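Local coordinates for protein type I modular polyketide synthase (Streptomyces albus subsp. albus, PDB 6IYR) that probably transfers a malonyl-type extender unit from coenzyme A toward the acyl carrier protein, as the acyltransferase domain of a salinomycin polyketide synthase module, at residues Ala238-Ala243 with Ser339-Arg344; Asp162-Tyr167 with Leu195-Val200; Ala61-Thr64 with Ala69-Pro72. All blocks are in the same frame, centred on the assembly; numbering follows the deposited sequence.

Interaction 1: Ala238-Ala243 with Ser339-Arg344; sequences AAKVSA and SGIAPR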
ATOM      1  N   ALA A 238      10.153 -10.430  11.696  1.00 24.66           N
ATOM      2  CA  ALA A 238       9.643  -9.160  11.197  1.00 25.16           C
ATOM      3  C   ALA A 238       8.829  -8.439  12.277  1.00 22.61           C
ATOM      4  O   ALA A 238       9.007  -7.262  12.483  1.00 27.24           O
ATOM      5  CB  ALA A 238       8.855  -9.356   9.907  1.00 25.21           C
ATOM      6  N   ALA A 239       8.109  -9.186  13.103  1.00 23.69           N
ATOM      7  CA  ALA A 239       7.346  -8.598  14.169  1.00 26.95           C
ATOM      8  C   ALA A 239       8.257  -8.027  15.233  1.00 28.47           C
ATOM      9  O   ALA A 239       7.931  -7.049  15.894  1.00 28.27           O
ATOM     10  CB  ALA A 239       6.438  -9.640  14.796  1.00 30.89           C
ATOM     11  N   LYS A 240       9.300  -8.767  15.567  1.00 27.12           N
ATOM     12  CA  LYS A 240      10.260  -8.261  16.493  1.00 28.78           C
ATOM     13  C   LYS A 240      10.876  -6.925  15.977  1.00 26.53           C
ATOM     14  O   LYS A 240      10.901  -5.947  16.701  1.00 28.01           O
ATOM     15  CB  LYS A 240      11.326  -9.321  16.737  1.00 32.88           C
ATOM     16  CG  LYS A 240      12.403  -8.935  17.718  1.00 34.10           C
ATOM     17  CD  LYS A 240      13.444 -10.065  17.748  1.00 41.57           C
ATOM     18  CE  LYS A 240      14.311 -10.021  18.988  1.00 50.01           C
ATOM     19  NZ  LYS A 240      14.980 -11.325  19.229  1.00 54.48           N
ATOM     20  N   VAL A 241      11.349  -6.889  14.741  1.00 22.27           N
ATOM     21  CA  VAL A 241      11.904  -5.639  14.184  1.00 26.65           C
ATOM     22  C   VAL A 241      10.882  -4.515  14.262  1.00 30.00           C
ATOM     23  O   VAL A 241      11.197  -3.436  14.772  1.00 26.31           O
ATOM     24  CB  VAL A 241      12.382  -5.802  12.741  1.00 26.97           C
ATOM     25  CG1 VAL A 241      12.877  -4.479  12.161  1.00 31.90           C
ATOM     26  CG2 VAL A 241      13.524  -6.813  12.675  1.00 28.08           C
ATOM     27  N   SER A 242       9.614  -4.839  13.993  1.00 26.87           N
ATOM     28  CA  SER A 242       8.592  -3.810  13.935  1.00 22.84           C
ATOM     29  C   SER A 242       8.356  -3.235  15.317  1.00 22.03           C
ATOM     30  O   SER A 242       8.379  -2.022  15.498  1.00 25.33           O
ATOM     31  CB  SER A 242       7.274  -4.350  13.360  1.00 24.53           C
ATOM     32  OG  SER A 242       6.282  -3.328  13.435  1.00 28.87           O
ATOM     33  N   ALA A 243       8.185  -4.120  16.286  1.00 19.01           N
ATOM     34  CA  ALA A 243       7.787  -3.741  17.602  1.00 23.68           C
ATOM     35  C   ALA A 243       8.939  -3.087  18.354  1.00 26.93           C
ATOM     36  O   ALA A 243       8.740  -2.149  19.128  1.00 23.58           O
ATOM     37  CB  ALA A 243       7.304  -4.951  18.352  1.00 25.62           C
ATOM     38  N   SER A 339      19.780  -7.972  17.551  1.00 35.30           N
ATOM     39  CA  SER A 339      20.963  -8.769  17.232  1.00 39.54           C
ATOM     40  C   SER A 339      20.598 -10.217  16.882  1.00 48.32           C
ATOM     41  O   SER A 339      21.359 -10.894  16.201  1.00 41.91           O
ATOM     42  CB  SER A 339      21.943  -8.778  18.400  1.00 34.54           C
ATOM     43  OG  SER A 339      21.332  -9.424  19.501  1.00 40.02           O
ATOM     44  N   GLY A 340      19.463 -10.698  17.379  1.00 48.37           N
ATOM     45  CA  GLY A 340      19.131 -12.112  17.260  1.00 46.57           C
ATOM     46  C   GLY A 340      18.352 -12.533  16.027  1.00 51.79           C
ATOM     47  O   GLY A 340      18.134 -13.713  15.827  1.00 41.03           O
ATOM     48  N   ILE A 341      17.905 -11.605  15.188  1.00 37.94           N
ATOM     49  CA  ILE A 341      17.093 -12.028  14.051  1.00 43.48           C
ATOM     50  C   ILE A 341      17.941 -12.841  13.072  1.00 36.01           C
ATOM     51  O   ILE A 341      19.151 -12.660  13.009  1.00 32.76           O
ATOM     52  CB  ILE A 341      16.415 -10.831  13.329  1.00 34.53           C
ATOM     53  CG1 ILE A 341      17.452  -9.829  12.823  1.00 38.96           C
ATOM     54  CG2 ILE A 341      15.475 -10.114  14.283  1.00 35.68           C
ATOM     55  CD1 ILE A 341      16.842  -8.661  12.044  1.00 34.34           C
ATOM     56  N   ALA A 342      17.275 -13.597  12.206  1.00 37.22           N
ATOM     57  CA  ALA A 342      17.929 -14.438  11.214  1.00 34.60           C
ATOM     58  C   ALA A 342      17.357 -14.193   9.825  1.00 31.85           C
ATOM     59  O   ALA A 342      16.495 -14.937   9.355  1.00 35.22           O
ATOM     60  CB  ALA A 342      17.771 -15.917  11.585  1.00 38.73           C
ATOM     61  N   PRO A 343      17.894 -13.196   9.116  1.00 31.83           N
ATOM     62  CA  PRO A 343      17.338 -12.961   7.818  1.00 28.77           C
ATOM     63  C   PRO A 343      17.724 -14.082   6.871  1.00 34.89           C
ATOM     64  O   PRO A 343      18.751 -14.698   7.043  1.00 33.65           O
ATOM     65  CB  PRO A 343      17.989 -11.647   7.381  1.00 33.98           C
ATOM     66  CG  PRO A 343      19.177 -11.492   8.226  1.00 34.61           C
ATOM     67  CD  PRO A 343      18.850 -12.153   9.511  1.00 34.39           C
ATOM     68  N   ARG A 344      17.006 -14.219   5.782  1.00 36.47           N
ATOM     69  CA  ARG A 344      17.253 -15.325   4.905  1.00 33.63           C
ATOM     70  C   ARG A 344      16.823 -14.922   3.533  1.00 36.18           C
ATOM     71  O   ARG A 344      16.485 -13.761   3.317  1.00 31.54           O
ATOM     72  CB  ARG A 344      16.492 -16.534   5.405  1.00 40.28           C
ATOM     73  CG  ARG A 344      15.001 -16.412   5.225  1.00 44.24           C
ATOM     74  CD  ARG A 344      14.289 -16.532   6.541  1.00 54.03           C
ATOM     75  NE  ARG A 344      12.855 -16.703   6.333  1.00 65.82           N
ATOM     76  CZ  ARG A 344      12.063 -17.391   7.151  1.00 55.27           C
ATOM     77  NH1 ARG A 344      10.765 -17.495   6.897  1.00 55.87           N
ATOM     78  NH2 ARG A 344      12.555 -17.916   8.261  1.00 61.44           N
TER
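Ile341 leans on Lys240 and Val241, docking the loop that follows helix 331-337 onto one side of helix 235-248 in the acyltransferase fold. The loop has no regular backbone pattern here, and its CA atoms come nearest the helix where Ile341 and Lys240 stand 8.2 Å apart. From CB, which points toward the helix, the Ile341 side chain divides into two branches, both of which are used. The short branch, CG2, meets the lysine chain at a slant, 4.0 Å from Lys240 CD, and is also 4.2 Å from Val241 CG2. The longer branch starts at CG1, set between the backbone N and the carbonyl carbon (chi1 59°), and then runs out extended. Its tip, CD1, reaches Val241 CG2 at 3.8 Å, the two side chains crossing at about a right angle. One valine methyl therefore receives both arms of the isoleucine. Lys240 contributes aliphatic carbon: its extended chain carries CD past Ile341 and NZ onward in the direction of Gly340. No hydrogen bond joins the two segments, so the join between them is apolar. Val241 also touches Leu338, just upstream in the loop, and Ile224 of helix 222-230. Beside the methyl contacts, the loop gains a polar tie to the same helix, where Ala342 N hydrogen-bonds Asp237 OD2.

Interaction 2: Asp162-Tyr167 with Leu195-Val200; sequences DALAPY and LWAVMV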
ATOM      1  N   ASP A 162      -0.020 -13.214  16.801  1.00 34.23           N
ATOM      2  CA  ASP A 162       0.820 -14.177  17.546  1.00 35.16           C
ATOM      3  C   ASP A 162       2.298 -13.789  17.461  1.00 28.58           C
ATOM      4  O   ASP A 162       3.011 -13.860  18.460  1.00 31.62           O
ATOM      5  CB  ASP A 162       0.647 -15.615  17.035  1.00 46.21           C
ATOM      6  CG  ASP A 162      -0.762 -16.153  17.237  1.00 49.52           C
ATOM      7  OD1 ASP A 162      -1.449 -15.777  18.219  1.00 51.37           O
ATOM      8  OD2 ASP A 162      -1.166 -16.986  16.408  1.00 60.97           O
ATOM      9  N   ALA A 163       2.738 -13.357  16.281  1.00 25.97           N
ATOM     10  CA  ALA A 163       4.120 -12.973  16.093  1.00 29.09           C
ATOM     11  C   ALA A 163       4.508 -11.815  17.002  1.00 32.19           C
ATOM     12  O   ALA A 163       5.637 -11.749  17.512  1.00 29.46           O
ATOM     13  CB  ALA A 163       4.380 -12.664  14.650  1.00 32.55           C
ATOM     14  N   LEU A 164       3.550 -10.945  17.287  1.00 27.53           N
ATOM     15  CA  LEU A 164       3.814  -9.710  18.009  1.00 28.08           C
ATOM     16  C   LEU A 164       3.772  -9.963  19.486  1.00 27.11           C
ATOM     17  O   LEU A 164       4.247  -9.148  20.275  1.00 25.79           O
ATOM     18  CB  LEU A 164       2.768  -8.586  17.674  1.00 27.38           C
ATOM     19  CG  LEU A 164       3.040  -7.891  16.349  1.00 26.30           C
ATOM     20  CD1 LEU A 164       1.786  -7.240  15.801  1.00 29.75           C
ATOM     21  CD2 LEU A 164       4.215  -6.899  16.398  1.00 27.03           C
ATOM     22  N   ALA A 165       3.069 -11.003  19.881  1.00 30.95           N
ATOM     23  CA  ALA A 165       2.660 -11.124  21.265  1.00 31.34           C
ATOM     24  C   ALA A 165       3.809 -11.210  22.290  1.00 32.11           C
ATOM     25  O   ALA A 165       3.632 -10.841  23.460  1.00 30.20           O
ATOM     26  CB  ALA A 165       1.750 -12.322  21.430  1.00 34.38           C
ATOM     27  N   PRO A 166       4.976 -11.720  21.883  1.00 28.54           N
ATOM     28  CA  PRO A 166       6.061 -11.691  22.866  1.00 36.69           C
ATOM     29  C   PRO A 166       6.531 -10.281  23.144  1.00 35.03           C
ATOM     30  O   PRO A 166       7.126 -10.007  24.176  1.00 35.66           O
ATOM     31  CB  PRO A 166       7.171 -12.486  22.197  1.00 35.15           C
ATOM     32  CG  PRO A 166       6.503 -13.282  21.135  1.00 36.99           C
ATOM     33  CD  PRO A 166       5.349 -12.450  20.667  1.00 28.90           C
ATOM     34  N   TYR A 167       6.166  -9.352  22.281  1.00 28.36           N
ATOM     35  CA  TYR A 167       6.830  -8.060  22.284  1.00 29.42           C
ATOM     36  C   TYR A 167       5.938  -6.910  22.734  1.00 33.94           C
ATOM     37  O   TYR A 167       6.402  -5.796  22.957  1.00 28.58           O
ATOM     38  CB  TYR A 167       7.390  -7.746  20.907  1.00 28.08           C
ATOM     39  CG  TYR A 167       8.339  -8.773  20.423  1.00 35.06           C
ATOM     40  CD1 TYR A 167       9.495  -9.049  21.145  1.00 35.45           C
ATOM     41  CD2 TYR A 167       8.008  -9.600  19.357  1.00 33.60           C
ATOM     42  CE1 TYR A 167      10.335 -10.066  20.777  1.00 35.77           C
ATOM     43  CE2 TYR A 167       8.831 -10.637  18.998  1.00 36.74           C
ATOM     44  CZ  TYR A 167      10.001 -10.845  19.698  1.00 34.93           C
ATOM     45  OH  TYR A 167      10.827 -11.855  19.334  1.00 39.57           O
ATOM     46  N   LEU A 195       0.193  -1.127  11.991  1.00 23.45           N
ATOM     47  CA  LEU A 195       0.245  -0.908  10.554  1.00 22.60           C
ATOM     48  C   LEU A 195       1.013  -2.027   9.851  1.00 26.87           C
ATOM     49  O   LEU A 195       0.666  -2.431   8.773  1.00 22.13           O
ATOM     50  CB  LEU A 195       0.872   0.425  10.199  1.00 23.28           C
ATOM     51  CG  LEU A 195      -0.052   1.654  10.300  1.00 31.50           C
ATOM     52  CD1 LEU A 195       0.745   2.952  10.052  1.00 30.85           C
ATOM     53  CD2 LEU A 195      -1.182   1.503   9.287  1.00 35.38           C
ATOM     54  N   TRP A 196       2.122  -2.439  10.434  1.00 23.64           N
ATOM     55  CA  TRP A 196       2.872  -3.566   9.927  1.00 22.58           C
ATOM     56  C   TRP A 196       1.921  -4.766   9.672  1.00 21.67           C
ATOM     57  O   TRP A 196       1.958  -5.368   8.601  1.00 21.27           O
ATOM     58  CB  TRP A 196       3.968  -3.950  10.939  1.00 24.27           C
ATOM     59  CG  TRP A 196       4.655  -5.236  10.560  1.00 20.77           C
ATOM     60  CD1 TRP A 196       5.564  -5.405   9.584  1.00 21.82           C
ATOM     61  CD2 TRP A 196       4.422  -6.502  11.124  1.00 23.89           C
ATOM     62  NE1 TRP A 196       5.941  -6.705   9.515  1.00 26.10           N
ATOM     63  CE2 TRP A 196       5.229  -7.417  10.435  1.00 22.17           C
ATOM     64  CE3 TRP A 196       3.537  -6.984  12.084  1.00 24.12           C
ATOM     65  CZ2 TRP A 196       5.222  -8.772  10.714  1.00 28.16           C
ATOM     66  CZ3 TRP A 196       3.582  -8.317  12.400  1.00 27.37           C
ATOM     67  CH2 TRP A 196       4.374  -9.203  11.684  1.00 25.32           C
ATOM     68  N   ALA A 197       1.161  -5.135  10.687  1.00 22.38           N
ATOM     69  CA  ALA A 197       0.305  -6.304  10.649  1.00 25.04           C
ATOM     70  C   ALA A 197      -0.797  -6.176   9.621  1.00 28.29           C
ATOM     71  O   ALA A 197      -1.062  -7.125   8.867  1.00 24.84           O
ATOM     72  CB  ALA A 197      -0.303  -6.538  12.019  1.00 22.82           C
ATOM     73  N   VAL A 198      -1.327  -4.967   9.483  1.00 25.04           N
ATOM     74  CA  VAL A 198      -2.325  -4.694   8.449  1.00 25.51           C
ATOM     75  C   VAL A 198      -1.745  -4.858   7.068  1.00 30.08           C
ATOM     76  O   VAL A 198      -2.330  -5.530   6.226  1.00 26.65           O
ATOM     77  CB  VAL A 198      -2.952  -3.297   8.608  1.00 25.42           C
ATOM     78  CG1 VAL A 198      -3.791  -2.894   7.392  1.00 25.83           C
ATOM     79  CG2 VAL A 198      -3.760  -3.242   9.880  1.00 26.17           C
ATOM     80  N   MET A 199      -0.591  -4.264   6.824  1.00 24.93           N
ATOM     81  CA  MET A 199       0.009  -4.344   5.500  1.00 21.80           C
ATOM     82  C   MET A 199       0.429  -5.777   5.122  1.00 28.42           C
ATOM     83  O   MET A 199       0.215  -6.236   3.968  1.00 27.92           O
ATOM     84  CB  MET A 199       1.190  -3.399   5.392  1.00 26.03           C
ATOM     85  CG  MET A 199       0.854  -1.907   5.518  1.00 29.79           C
ATOM     86  SD  MET A 199       2.292  -0.883   5.095  1.00 27.82           S
ATOM     87  CE  MET A 199       3.212  -1.129   6.614  1.00 27.96           C
ATOM     88  N   VAL A 200       1.012  -6.494   6.072  1.00 25.02           N
ATOM     89  CA  VAL A 200       1.358  -7.896   5.821  1.00 26.73           C
ATOM     90  C   VAL A 200       0.078  -8.678   5.475  1.00 28.64           C
ATOM     91  O   VAL A 200       0.064  -9.488   4.577  1.00 26.53           O
ATOM     92  CB  VAL A 200       2.076  -8.496   7.024  1.00 23.48           C
ATOM     93  CG1 VAL A 200       2.244 -10.014   6.862  1.00 27.35           C
ATOM     94  CG2 VAL A 200       3.442  -7.818   7.161  1.00 26.94           C
TER
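Trp196 and Ala197 of helix 188-208 face Leu164 of helix 151-164, and this leucine fills part of the space between the two helices, beside Cys160 of its own helix, which also touches Trp196 and Ala197. The CA atoms are nearest at Leu164 and Ala197, 8.8 Å apart, a spacing bridged by side chains. Along 195-200, Trp196 comes first and does most of the work. With CG anti to its backbone N (chi1 172°), the indole swings out toward the other helix and presents the CE3-CZ3 side of its benzene ring. Leu164 CD1 meets that edge close to the ring plane, 4.0 Å from Trp196 CZ3 and 4.1 Å from Trp196 CE3. Leu164 CG is likewise 4.0 Å from Trp196 CZ3, so the CG-CD1 arm of the leucine lies against the indole, the two side chains heading opposite ways. Next comes Ala197, whose CB lies 4.4 Å from Leu164 CD1, making the same methyl a shared neighbour. One turn after Trp196, Val200 lays CG2 3.6 Å above the indole plane, offset toward the rim, and so backs one face of the ring. The far end of the indole is polar: NE1 makes a weak hydrogen bond to Ile224 O of helix 222-230. That helix begins at Gly222, the last glycine of the Gly218-Ser220-Gly222 pattern, probably the nucleophile elbow, which the indole approaches without touching. Buried and without a hydrogen bond between the segments, the contact rests on van der Waals packing of hydrocarbon, which imposes little directional constraint.

Interaction 3: Ala61-Thr64 with Ala69-Pro72; sequences AEFT and ALRP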
ATOM      1  N   ALA A  61     -26.900  -5.683 -20.049  1.00 31.91           N
ATOM      2  CA  ALA A  61     -27.993  -4.935 -19.475  1.00 33.12           C
ATOM      3  C   ALA A  61     -29.318  -5.404 -20.059  1.00 33.44           C
ATOM      4  O   ALA A  61     -30.281  -5.550 -19.350  1.00 33.87           O
ATOM      5  CB  ALA A  61     -27.797  -3.458 -19.704  1.00 36.89           C
ATOM      6  N   GLU A  62     -29.349  -5.676 -21.356  1.00 36.38           N
ATOM      7  CA  GLU A  62     -30.560  -6.150 -21.996  1.00 38.42           C
ATOM      8  C   GLU A  62     -30.966  -7.491 -21.401  1.00 39.44           C
ATOM      9  O   GLU A  62     -32.119  -7.719 -21.104  1.00 36.36           O
ATOM     10  CB  GLU A  62     -30.363  -6.248 -23.508  1.00 40.96           C
ATOM     11  CG  GLU A  62     -30.341  -4.902 -24.200  1.00 41.57           C
ATOM     12  CD  GLU A  62     -29.746  -4.951 -25.590  1.00 52.53           C
ATOM     13  OE1 GLU A  62     -29.368  -3.888 -26.102  1.00 57.86           O
ATOM     14  OE2 GLU A  62     -29.653  -6.043 -26.167  1.00 59.55           O
ATOM     15  N   PHE A  63     -29.995  -8.360 -21.188  1.00 39.06           N
ATOM     16  CA  PHE A  63     -30.272  -9.639 -20.601  1.00 38.80           C
ATOM     17  C   PHE A  63     -30.830  -9.541 -19.184  1.00 35.05           C
ATOM     18  O   PHE A  63     -31.769 -10.241 -18.856  1.00 37.50           O
ATOM     19  CB  PHE A  63     -29.003 -10.475 -20.595  1.00 42.23           C
ATOM     20  CG  PHE A  63     -29.057 -11.626 -19.659  1.00 40.82           C
ATOM     21  CD1 PHE A  63     -29.563 -12.833 -20.070  1.00 43.98           C
ATOM     22  CD2 PHE A  63     -28.618 -11.495 -18.363  1.00 45.94           C
ATOM     23  CE1 PHE A  63     -29.622 -13.901 -19.214  1.00 41.96           C
ATOM     24  CE2 PHE A  63     -28.673 -12.557 -17.498  1.00 48.93           C
ATOM     25  CZ  PHE A  63     -29.180 -13.763 -17.924  1.00 50.93           C
ATOM     26  N   THR A  64     -30.255  -8.689 -18.343  1.00 33.71           N
ATOM     27  CA  THR A  64     -30.754  -8.563 -16.976  1.00 34.23           C
ATOM     28  C   THR A  64     -32.117  -7.903 -16.892  1.00 33.79           C
ATOM     29  O   THR A  64     -32.887  -8.183 -16.010  1.00 30.60           O
ATOM     30  CB  THR A  64     -29.750  -8.074 -15.891  1.00 38.29           C
ATOM     31  OG1 THR A  64     -29.943  -6.705 -15.593  1.00 44.51           O
ATOM     32  CG2 THR A  64     -28.346  -8.327 -16.250  1.00 32.72           C
ATOM     33  N   ALA A  69     -35.859 -13.620 -12.253  1.00 45.18           N
ATOM     34  CA  ALA A  69     -35.213 -14.375 -11.186  1.00 44.15           C
ATOM     35  C   ALA A  69     -33.723 -14.575 -11.444  1.00 39.58           C
ATOM     36  O   ALA A  69     -33.255 -15.680 -11.541  1.00 50.35           O
ATOM     37  CB  ALA A  69     -35.898 -15.710 -11.008  1.00 42.27           C
ATOM     38  N   LEU A  70     -32.977 -13.493 -11.499  1.00 46.91           N
ATOM     39  CA  LEU A  70     -31.568 -13.545 -11.789  1.00 48.73           C
ATOM     40  C   LEU A  70     -30.738 -14.138 -10.671  1.00 42.97           C
ATOM     41  O   LEU A  70     -30.948 -13.830  -9.516  1.00 38.50           O
ATOM     42  CB  LEU A  70     -31.082 -12.125 -12.032  1.00 57.27           C
ATOM     43  CG  LEU A  70     -29.639 -11.885 -12.451  1.00 64.55           C
ATOM     44  CD1 LEU A  70     -29.559 -11.949 -13.960  1.00 61.40           C
ATOM     45  CD2 LEU A  70     -29.192 -10.523 -11.960  1.00 62.19           C
ATOM     46  N   ARG A  71     -29.800 -15.000 -11.035  1.00 42.52           N
ATOM     47  CA  ARG A  71     -28.845 -15.545 -10.065  1.00 45.02           C
ATOM     48  C   ARG A  71     -27.445 -14.928 -10.292  1.00 38.83           C
ATOM     49  O   ARG A  71     -26.717 -15.339 -11.183  1.00 44.95           O
ATOM     50  CB  ARG A  71     -28.772 -17.071 -10.226  1.00 61.84           C
ATOM     51  CG  ARG A  71     -30.110 -17.821 -10.158  1.00 65.72           C
ATOM     52  CD  ARG A  71     -30.984 -17.414  -8.975  1.00 85.18           C
ATOM     53  NE  ARG A  71     -30.223 -16.856  -7.849  1.00113.21           N
ATOM     54  CZ  ARG A  71     -30.737 -16.085  -6.889  1.00111.86           C
ATOM     55  NH1 ARG A  71     -29.951 -15.614  -5.926  1.00 94.88           N
ATOM     56  NH2 ARG A  71     -32.032 -15.781  -6.883  1.00109.98           N
ATOM     57  N   PRO A  72     -27.109 -13.863  -9.561  1.00 40.79           N
ATOM     58  CA  PRO A  72     -25.913 -13.070  -9.948  1.00 44.52           C
ATOM     59  C   PRO A  72     -24.561 -13.819  -9.842  1.00 37.98           C
ATOM     60  O   PRO A  72     -23.723 -13.692 -10.742  1.00 43.16           O
ATOM     61  CB  PRO A  72     -25.939 -11.869  -9.003  1.00 36.64           C
ATOM     62  CG  PRO A  72     -27.096 -12.047  -8.102  1.00 42.98           C
ATOM     63  CD  PRO A  72     -27.803 -13.332  -8.387  1.00 38.61           C
TER
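The short loop joining helix 50-65 to helix 72-79 folds back so that Leu70 covers the end of the helix it has just left, meeting Phe63 and Thr64. The two segments are only five residues apart in sequence, and their CA atoms are nearest at Thr64 and Leu70, 7.2 Å apart. Leu70 points its side chain toward the helix, and one methyl does the touching: CD1 stands 3.7 Å from Phe63 CE2. The approach to the phenyl ring is oblique, and the two side chains cross at a slant. Phe63 itself starts out to one flank of the helix, yet CG lies opposite the backbone N across the CA-CB bond (chi1 162°), which carries the ring end closer to the loop. On the helix's more buried side, Thr64 CB lies 4.3 Å from the same Leu70 CD1, making a looser contact. The leucine methyl is thus shared by an exposed aromatic ring and a buried threonine, and no hydrogen bond runs between the segments. Arg71, directly after Leu70, occupies the N-cap position of the next helix, so the loop passes from covering one helix to starting another. Trp43 of strand 41-47 touches both Thr64 and Leu70, and its NE1 hydrogen-bonds Pro72 O. Helix 97-108 packs on the same region, with Leu101 against Thr64 and Phe100 against Pro72. Strand 41-47 and helix 97-108 thus both pack against the connection, while Phe63 stays exposed.

In the fold
Along the chain, interaction 3 comes first, then interaction 2, then interaction 1, each closing before the next opens. Interactions 1 and 2 are neighbours, with centres about 12 Å apart, and meet directly: Ser242 packs on Trp196, Ala239 on Ala163 and Leu164, and Lys240 on Tyr167. Helix 235-248 thus lies between the 339-344 loop and the pair of helices 151-164 and 188-208, in one continuous region of the acyltransferase domain. Interaction 3 stands apart, its centre about 52 Å from that of interaction 1 and about 44 Å from that of interaction 2. It belongs to the chain's early alpha/beta part, probably the ketosynthase-to-acyltransferase linker, and its nearest atoms lie about 28 Å from interaction 2.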